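Local coordinates for protein Non-ribosomal peptide synthetase (PDB 3WV5) that belongs to the ANL clan of AMP-binding enzymes as part of a non-ribosomal peptide synthetase and holds (2S,3S)-3-methyl-aspartic acid in a pocket of this domain, at residues Arg338-Thr343 against Leu423-Tyr428; Arg347-Pro352 against Asp361-Pro366; Thr370-Leu375 against Ile390-Pro395. All coordinates share one frame; numbering follows the deposited sequence.

Contact 1: residues Arg338-Thr343 against Leu423-Tyr428; sequences RMYGQT and LHTGDY. With 2AS ((2S,3S)-3-methyl-aspartic acid), chain C.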
# COMPACT_ATOMS: atom_id res chain seq x y z
N ARG A 338 16.47 2.40 -4.46
CA ARG A 338 15.72 3.41 -5.13
C ARG A 338 14.60 2.79 -5.98
O ARG A 338 14.81 1.74 -6.67
CB ARG A 338 16.72 4.15 -6.01
CG ARG A 338 17.72 4.99 -5.22
CD ARG A 338 19.20 4.69 -5.55
NE ARG A 338 19.50 4.76 -6.94
CZ ARG A 338 20.48 4.13 -7.61
NH1 ARG A 338 21.34 3.30 -7.08
NH2 ARG A 338 20.60 4.42 -8.88
N MET A 339 13.42 3.42 -5.93
CA MET A 339 12.27 3.03 -6.68
C MET A 339 11.59 4.27 -7.19
O MET A 339 11.91 5.38 -6.76
CB MET A 339 11.28 2.25 -5.81
CG MET A 339 12.00 1.26 -4.91
SD MET A 339 11.02 0.10 -3.98
CE MET A 339 10.06 1.26 -2.94
N TYR A 340 10.68 4.07 -8.12
CA TYR A 340 9.87 5.14 -8.69
C TYR A 340 8.54 4.51 -9.08
O TYR A 340 8.49 3.40 -9.59
CB TYR A 340 10.59 5.74 -9.93
CG TYR A 340 9.69 6.34 -10.98
CD1 TYR A 340 8.91 7.44 -10.71
CD2 TYR A 340 9.68 5.83 -12.30
CE1 TYR A 340 8.11 8.03 -11.69
CE2 TYR A 340 8.89 6.39 -13.29
CZ TYR A 340 8.11 7.50 -12.98
OH TYR A 340 7.30 8.05 -13.95
N GLY A 341 7.46 5.24 -8.84
CA GLY A 341 6.14 4.77 -9.22
C GLY A 341 5.08 5.86 -9.28
O GLY A 341 5.30 7.01 -8.89
N GLN A 342 3.93 5.44 -9.78
CA GLN A 342 2.69 6.20 -9.69
C GLN A 342 1.62 5.28 -9.24
O GLN A 342 1.60 4.12 -9.65
CB GLN A 342 2.27 6.75 -11.06
CG GLN A 342 3.23 7.76 -11.59
CD GLN A 342 2.70 8.41 -12.82
OE1 GLN A 342 1.86 7.86 -13.53
NE2 GLN A 342 3.19 9.59 -13.09
N THR A 343 0.63 5.82 -8.53
CA THR A 343 -0.47 5.02 -8.03
C THR A 343 -1.18 4.35 -9.22
O THR A 343 -1.62 3.20 -9.13
CB THR A 343 -1.41 5.89 -7.18
OG1 THR A 343 -0.71 6.38 -6.05
CG2 THR A 343 -2.60 5.05 -6.70
N LEU A 423 -0.07 3.15 -19.94
CA LEU A 423 -0.08 4.27 -19.01
C LEU A 423 0.93 5.28 -19.45
O LEU A 423 2.10 4.95 -19.56
CB LEU A 423 0.27 3.80 -17.59
CG LEU A 423 0.49 4.93 -16.57
CD1 LEU A 423 -0.83 5.67 -16.37
CD2 LEU A 423 1.09 4.45 -15.24
N HIS A 424 0.48 6.52 -19.65
CA HIS A 424 1.37 7.67 -19.92
C HIS A 424 1.53 8.44 -18.61
O HIS A 424 0.57 8.97 -18.07
CB HIS A 424 0.78 8.58 -21.01
CG HIS A 424 0.59 7.89 -22.33
ND1 HIS A 424 1.36 8.14 -23.46
CD2 HIS A 424 -0.26 6.90 -22.66
CE1 HIS A 424 0.95 7.34 -24.43
NE2 HIS A 424 -0.02 6.58 -23.97
N THR A 425 2.74 8.47 -18.11
CA THR A 425 2.99 8.98 -16.80
C THR A 425 2.98 10.48 -16.78
O THR A 425 2.82 11.08 -15.74
CB THR A 425 4.39 8.56 -16.29
OG1 THR A 425 5.42 9.13 -17.11
CG2 THR A 425 4.52 7.00 -16.24
N GLY A 426 3.23 11.09 -17.93
CA GLY A 426 3.49 12.52 -17.99
C GLY A 426 4.80 12.88 -17.34
O GLY A 426 5.01 14.05 -17.12
N ASP A 427 5.66 11.90 -17.01
CA ASP A 427 7.05 12.17 -16.65
C ASP A 427 7.93 11.92 -17.86
O ASP A 427 7.58 11.11 -18.71
CB ASP A 427 7.55 11.27 -15.51
CG ASP A 427 6.79 11.49 -14.24
OD1 ASP A 427 6.41 12.64 -14.01
OD2 ASP A 427 6.58 10.52 -13.46
N TYR A 428 9.08 12.58 -17.93
CA TYR A 428 9.95 12.47 -19.09
C TYR A 428 11.31 11.92 -18.68
O TYR A 428 11.86 12.26 -17.64
CB TYR A 428 10.07 13.84 -19.81
CG TYR A 428 8.81 14.17 -20.59
CD1 TYR A 428 8.72 13.91 -21.94
CD2 TYR A 428 7.70 14.69 -19.95
CE1 TYR A 428 7.56 14.16 -22.64
CE2 TYR A 428 6.52 14.94 -20.62
CZ TYR A 428 6.47 14.66 -21.97
OH TYR A 428 5.33 14.95 -22.67
C 2AS C . 5.19 3.58 -5.49
O 2AS C . 4.78 2.74 -4.66
CA 2AS C . 4.35 4.76 -5.93
N 2AS C . 2.87 4.52 -5.75
CB 2AS C . 4.77 5.99 -5.15
CG 2AS C . 3.94 7.23 -5.51
OD1 2AS C . 4.29 8.31 -5.03
C4 2AS C . 4.59 5.66 -3.69
OD2 2AS C . 2.94 7.24 -6.27
OXT 2AS C . 6.35 3.50 -5.92

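Contact 2: residues Arg347-Pro352 against Asp361-Pro366; sequences RISIMP and DSVGLP. With 2AS ((2S,3S)-3-methyl-aspartic acid), chain C.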
# COMPACT_ATOMS: atom_id res chain seq x y z
N ARG A 347 3.68 0.83 -9.08
CA ARG A 347 5.10 1.11 -9.15
C ARG A 347 5.63 0.81 -10.52
O ARG A 347 5.10 -0.03 -11.24
CB ARG A 347 5.84 0.34 -8.06
CG ARG A 347 7.33 0.63 -7.97
CD ARG A 347 7.94 0.14 -6.64
NE ARG A 347 7.37 0.90 -5.55
CZ ARG A 347 7.19 0.44 -4.32
NH1 ARG A 347 7.63 -0.78 -3.95
NH2 ARG A 347 6.64 1.23 -3.41
N ILE A 348 6.72 1.51 -10.88
CA ILE A 348 7.21 1.48 -12.23
C ILE A 348 8.59 0.84 -12.38
O ILE A 348 8.79 -0.04 -13.24
CB ILE A 348 7.20 2.89 -12.81
CG1 ILE A 348 5.76 3.31 -13.06
CG2 ILE A 348 7.95 2.91 -14.11
CD1 ILE A 348 5.60 4.79 -13.34
N SER A 349 9.53 1.27 -11.57
CA SER A 349 10.87 0.74 -11.58
C SER A 349 11.35 0.53 -10.15
O SER A 349 10.99 1.27 -9.23
CB SER A 349 11.82 1.71 -12.32
OG SER A 349 11.93 2.96 -11.64
N ILE A 350 12.22 -0.47 -10.00
CA ILE A 350 13.03 -0.71 -8.82
C ILE A 350 14.49 -0.95 -9.26
O ILE A 350 14.78 -1.73 -10.20
CB ILE A 350 12.52 -1.93 -8.03
CG1 ILE A 350 11.10 -1.67 -7.50
CG2 ILE A 350 13.43 -2.20 -6.85
CD1 ILE A 350 10.46 -2.92 -6.92
N MET A 351 15.41 -0.31 -8.55
CA MET A 351 16.84 -0.63 -8.66
C MET A 351 17.09 -1.88 -7.86
O MET A 351 16.88 -1.92 -6.65
CB MET A 351 17.71 0.47 -8.11
CG MET A 351 19.18 0.29 -8.47
SD MET A 351 19.55 0.15 -10.25
CE MET A 351 19.55 1.84 -10.66
N PRO A 352 17.51 -2.93 -8.53
CA PRO A 352 17.82 -4.10 -7.74
C PRO A 352 18.78 -3.80 -6.56
O PRO A 352 19.84 -3.22 -6.77
CB PRO A 352 18.47 -5.07 -8.77
CG PRO A 352 17.87 -4.68 -10.06
CD PRO A 352 17.70 -3.17 -9.98
N ASP A 361 22.11 7.89 -11.04
CA ASP A 361 20.99 8.69 -11.49
C ASP A 361 19.74 7.89 -11.89
O ASP A 361 18.71 8.46 -12.26
CB ASP A 361 21.47 9.59 -12.64
CG ASP A 361 22.39 10.73 -12.13
OD1 ASP A 361 22.20 11.21 -10.98
OD2 ASP A 361 23.30 11.13 -12.88
N SER A 362 19.84 6.57 -11.86
CA SER A 362 18.70 5.76 -12.33
C SER A 362 17.72 5.55 -11.19
O SER A 362 18.10 5.44 -10.02
CB SER A 362 19.20 4.40 -12.87
OG SER A 362 18.20 3.64 -13.53
N VAL A 363 16.48 5.38 -11.55
CA VAL A 363 15.49 4.82 -10.64
C VAL A 363 15.20 3.32 -10.95
O VAL A 363 14.17 2.77 -10.55
CB VAL A 363 14.19 5.63 -10.68
CG1 VAL A 363 14.39 7.00 -10.02
CG2 VAL A 363 13.65 5.81 -12.09
N GLY A 364 16.12 2.68 -11.65
CA GLY A 364 16.15 1.20 -11.73
C GLY A 364 15.58 0.61 -12.99
O GLY A 364 15.47 1.28 -14.03
N LEU A 365 15.21 -0.67 -12.90
CA LEU A 365 14.62 -1.40 -14.02
C LEU A 365 13.12 -1.53 -13.87
O LEU A 365 12.62 -1.43 -12.76
CB LEU A 365 15.19 -2.82 -14.03
CG LEU A 365 16.69 -2.84 -14.33
CD1 LEU A 365 17.32 -4.15 -13.91
CD2 LEU A 365 16.97 -2.56 -15.81
N PRO A 366 12.40 -1.84 -14.98
CA PRO A 366 11.00 -2.14 -14.90
C PRO A 366 10.68 -3.21 -13.88
O PRO A 366 11.49 -4.07 -13.64
CB PRO A 366 10.65 -2.67 -16.28
CG PRO A 366 11.76 -2.27 -17.17
CD PRO A 366 12.95 -2.04 -16.34
C 2AS C . 5.19 3.58 -5.49
O 2AS C . 4.78 2.74 -4.66
CA 2AS C . 4.35 4.76 -5.93
N 2AS C . 2.87 4.52 -5.75
CB 2AS C . 4.77 5.99 -5.15
CG 2AS C . 3.94 7.23 -5.51
OD1 2AS C . 4.29 8.31 -5.03
C4 2AS C . 4.59 5.66 -3.69
OD2 2AS C . 2.94 7.24 -6.27
OXT 2AS C . 6.35 3.50 -5.92
O HOH W 1 13.11 -4.04 -10.98

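Contact 3: residues Thr370-Leu375 against Ile390-Pro395; sequences TTIEIL and ITVTGP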
# COMPACT_ATOMS: atom_id res chain seq x y z
N THR A 370 6.73 -6.41 -16.68
CA THR A 370 6.14 -5.17 -17.16
C THR A 370 7.12 -4.56 -18.14
O THR A 370 8.25 -4.96 -18.16
CB THR A 370 5.92 -4.18 -15.99
OG1 THR A 370 7.20 -3.67 -15.54
CG2 THR A 370 5.27 -4.86 -14.83
N THR A 371 6.69 -3.60 -18.95
CA THR A 371 7.58 -2.92 -19.89
C THR A 371 7.50 -1.41 -19.71
O THR A 371 6.43 -0.87 -19.58
CB THR A 371 7.12 -3.18 -21.35
OG1 THR A 371 6.75 -4.55 -21.50
CG2 THR A 371 8.22 -2.81 -22.35
N ILE A 372 8.63 -0.75 -19.82
CA ILE A 372 8.71 0.69 -19.91
C ILE A 372 9.08 1.05 -21.35
O ILE A 372 10.10 0.61 -21.81
CB ILE A 372 9.89 1.23 -19.07
CG1 ILE A 372 9.90 0.72 -17.64
CG2 ILE A 372 9.96 2.76 -19.15
CD1 ILE A 372 9.00 1.40 -16.71
N GLU A 373 8.29 1.86 -22.03
CA GLU A 373 8.75 2.45 -23.31
C GLU A 373 8.72 3.96 -23.26
O GLU A 373 7.82 4.58 -22.67
CB GLU A 373 7.86 2.03 -24.46
CG GLU A 373 7.79 0.55 -24.71
CD GLU A 373 6.35 0.13 -24.83
OE1 GLU A 373 5.53 0.52 -23.96
OE2 GLU A 373 6.03 -0.54 -25.81
N ILE A 374 9.68 4.54 -23.99
CA ILE A 374 9.85 5.95 -24.11
C ILE A 374 9.27 6.34 -25.48
O ILE A 374 9.56 5.68 -26.49
CB ILE A 374 11.32 6.32 -24.04
CG1 ILE A 374 12.03 5.49 -22.96
CG2 ILE A 374 11.45 7.84 -23.87
CD1 ILE A 374 11.59 5.80 -21.55
N LEU A 375 8.40 7.35 -25.50
CA LEU A 375 7.66 7.78 -26.70
C LEU A 375 7.78 9.29 -26.89
O LEU A 375 7.75 9.78 -28.04
CB LEU A 375 6.19 7.38 -26.58
CG LEU A 375 5.80 5.92 -26.29
CD1 LEU A 375 4.28 5.67 -26.37
CD2 LEU A 375 6.53 4.98 -27.23
N ILE A 390 7.69 8.80 -20.37
CA ILE A 390 7.80 7.50 -19.75
C ILE A 390 6.42 6.90 -19.84
O ILE A 390 5.44 7.49 -19.41
CB ILE A 390 8.34 7.60 -18.30
CG1 ILE A 390 9.78 8.09 -18.31
CG2 ILE A 390 8.28 6.25 -17.58
CD1 ILE A 390 10.26 8.65 -16.98
N THR A 391 6.36 5.70 -20.39
CA THR A 391 5.11 5.00 -20.61
C THR A 391 5.30 3.56 -20.14
O THR A 391 6.40 3.06 -20.11
CB THR A 391 4.60 5.09 -22.08
OG1 THR A 391 4.99 3.95 -22.83
CG2 THR A 391 5.11 6.30 -22.75
N VAL A 392 4.21 2.93 -19.75
CA VAL A 392 4.25 1.72 -18.98
C VAL A 392 3.15 0.82 -19.45
O VAL A 392 2.00 1.22 -19.58
CB VAL A 392 4.03 1.98 -17.47
CG1 VAL A 392 3.95 0.68 -16.71
CG2 VAL A 392 5.15 2.84 -16.91
N THR A 393 3.51 -0.42 -19.67
CA THR A 393 2.56 -1.45 -20.06
C THR A 393 2.73 -2.66 -19.13
O THR A 393 3.87 -2.99 -18.83
CB THR A 393 2.95 -1.86 -21.52
OG1 THR A 393 2.43 -0.87 -22.41
CG2 THR A 393 2.44 -3.18 -21.92
N GLY A 394 1.64 -3.31 -18.71
CA GLY A 394 1.74 -4.54 -17.94
C GLY A 394 0.52 -4.87 -17.09
O GLY A 394 -0.42 -4.07 -16.99
N PRO A 395 0.57 -6.01 -16.40
CA PRO A 395 -0.50 -6.49 -15.52
C PRO A 395 -0.61 -5.77 -14.17
O PRO A 395 -1.43 -6.13 -13.34
CB PRO A 395 -0.20 -7.98 -15.34
CG PRO A 395 1.24 -8.14 -15.72
CD PRO A 395 1.68 -6.97 -16.52

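Contact 1: residues Arg338-Thr343 against Leu423-Tyr428
Y340 and D427 meet through their polar ends: the phenol OH of Y340 donates a hydrogen bond of 2.6 Å to OD2 of D427. The carboxylate oxygen receives it on its anti lone pair, the one turned away from OD1, and sits at the edge of the ring near its plane, with the ring and carboxylate planes 50° apart. Beside this bond lies the amide of Q342. Its NE2 donates to the backbone O of T425 at 3.1 Å, nearly straight (163°), on a lone pair in the carbonyl plane, and that oxygen lies close to the plane of the amide. Q342 reaches it because its chain runs extended beyond CG (chi2 -172°). T425 CB packs 3.6 Å from NE2 of Q342, and L423 CD2 touches Q342 OE1 at 3.9 Å.

In the second shell an ST turn sets the corner of 423-428: OG1 of T425 accepts from N of D427 at 2.8 Å and itself bonds to the backbone O of I390. The turn probably places the D427 carboxylate facing Y340. Between the two donors, G341 O lies 3.5 Å from OD2 of the bound 2AS. F439 meets the Y340 ring edge-to-face, strand 349-350 flanks strand 335-340, and strand 388-393 runs alongside both 423-425 and 427-431, so the contact bridges the strand end at the ligand and the corner between two later strands.

Contact 2: residues Arg347-Pro352 against Asp361-Pro366
In the beta hairpin of strands 349-350 and 362-366, CB of S362 meets the CE methyl of M351 at 3.4 Å, tight for two carbons. The M351 chain, bent at chi2 and chi3, curls this methyl back over S362 and G364. OG of S362 accepts from N of G364, an ST turn, and is also hydrogen-bonded to the backbone O of L437 on strand 437-439, a neighbour in the sheet.

V363 contributes its carbonyl: OG of S349 donates to V363 O, modelled at 2.5 Å, a length shorter than usual and so doubtful in detail. That hydroxyl stands between the backbone N and carbonyl carbon of its own residue (chi1 64°), a rotation that points it across at V363, whose CG2 lies alongside. G364 then passes close to M351, CA to CA 3.6 Å, and its positive phi is one that glycine readily adopts.

At L365 the strands pair properly. L365 N donates to I350 O and I350 N donates to L365 O, forming an antiparallel hydrogen-bonded pair. The L365 side chain crosses P352 at about a right angle, its CD1 against the proline CG at 3.9 Å.

P366 faces S349 as a non-hydrogen-bonded pair, and its CA makes a CH...O contact with I348 O. I348 and S349 both face Y340 in a classic beta bulge on the other side of strand 349-350. Just before the bulge, R347 leaves for the ligand pocket, where its guanidinium grips one carboxylate of 2AS edge-on: NE donates to OXT at 2.8 Å, nearly straight at 171°, and NH2 bonds weakly to O at 2.7 Å.

Contact 3: residues Thr370-Leu375 against Ile390-Pro395
T391 packs its side chain against both E373 and L375 across an antiparallel strand pair, 371-374 with 390-393, whose axes approach to 4.7 Å with directions 148° apart. Its hydroxyl OG1 donates to the backbone O of E373 at 2.9 Å, tilted out of the carbonyl plane. The same oxygen also takes a weak bond from T391 N, so one residue holds this carbonyl with both its amide and its side chain. A chi1 of 95°, well off a staggered rotation, turns OG1 inward to the opposing strand. The methyl CG2 lies against L375, 3.6 Å from its CG, and the two side chains cross at about a right angle.

T393 is the next large contributor. It forms an antiparallel hydrogen-bonded pair with T371: T371 N to T393 O at 2.9 Å and T393 N to T371 O at 3.0 Å.

E373 lies on the same face as T371, T391 and T393. Its N donates to T391 O. Its chain bends at chi2 (131°), and OE1 of E373 ends 3.7 Å from OG1 of both T391 and T393, too far to count as bonds; its salt bridge is to R422.

The opposite face is apolar. I372 lies side by side with I390 and V392, CG2 to CG2 of I390 at 4.2 Å and CD1 to CG2 of V392 at 4.1 Å, while L437 and F439 pack on I390. The strand pair thus has two chemistries: a polar face of threonine, glutamate and arginine, on which the charge of E373 is probably balanced by R422, and a face of branched aliphatic chains turned to the interior.

All three contacts reach the same mixed sheet, but they use it differently. Contact 2 is buried and contacts 1 and 3 only partly. Contacts 2 and 3 are strand pairings dominated by backbone bonds, whereas contact 1 joins its segments through side-chain ends, a phenol and an amide. Contacts 1 and 2 meet where strands 335-340 and 349-350 run as neighbours, R338 O with M351 N and Y340 O with I348 N, and both reach 2AS. Contact 1 meets contact 3 through strand 388-393, where D427 O faces I390 N. Contacts 2 and 3 meet through apolar packing, I348 against I372 and V392, with P366 on I372.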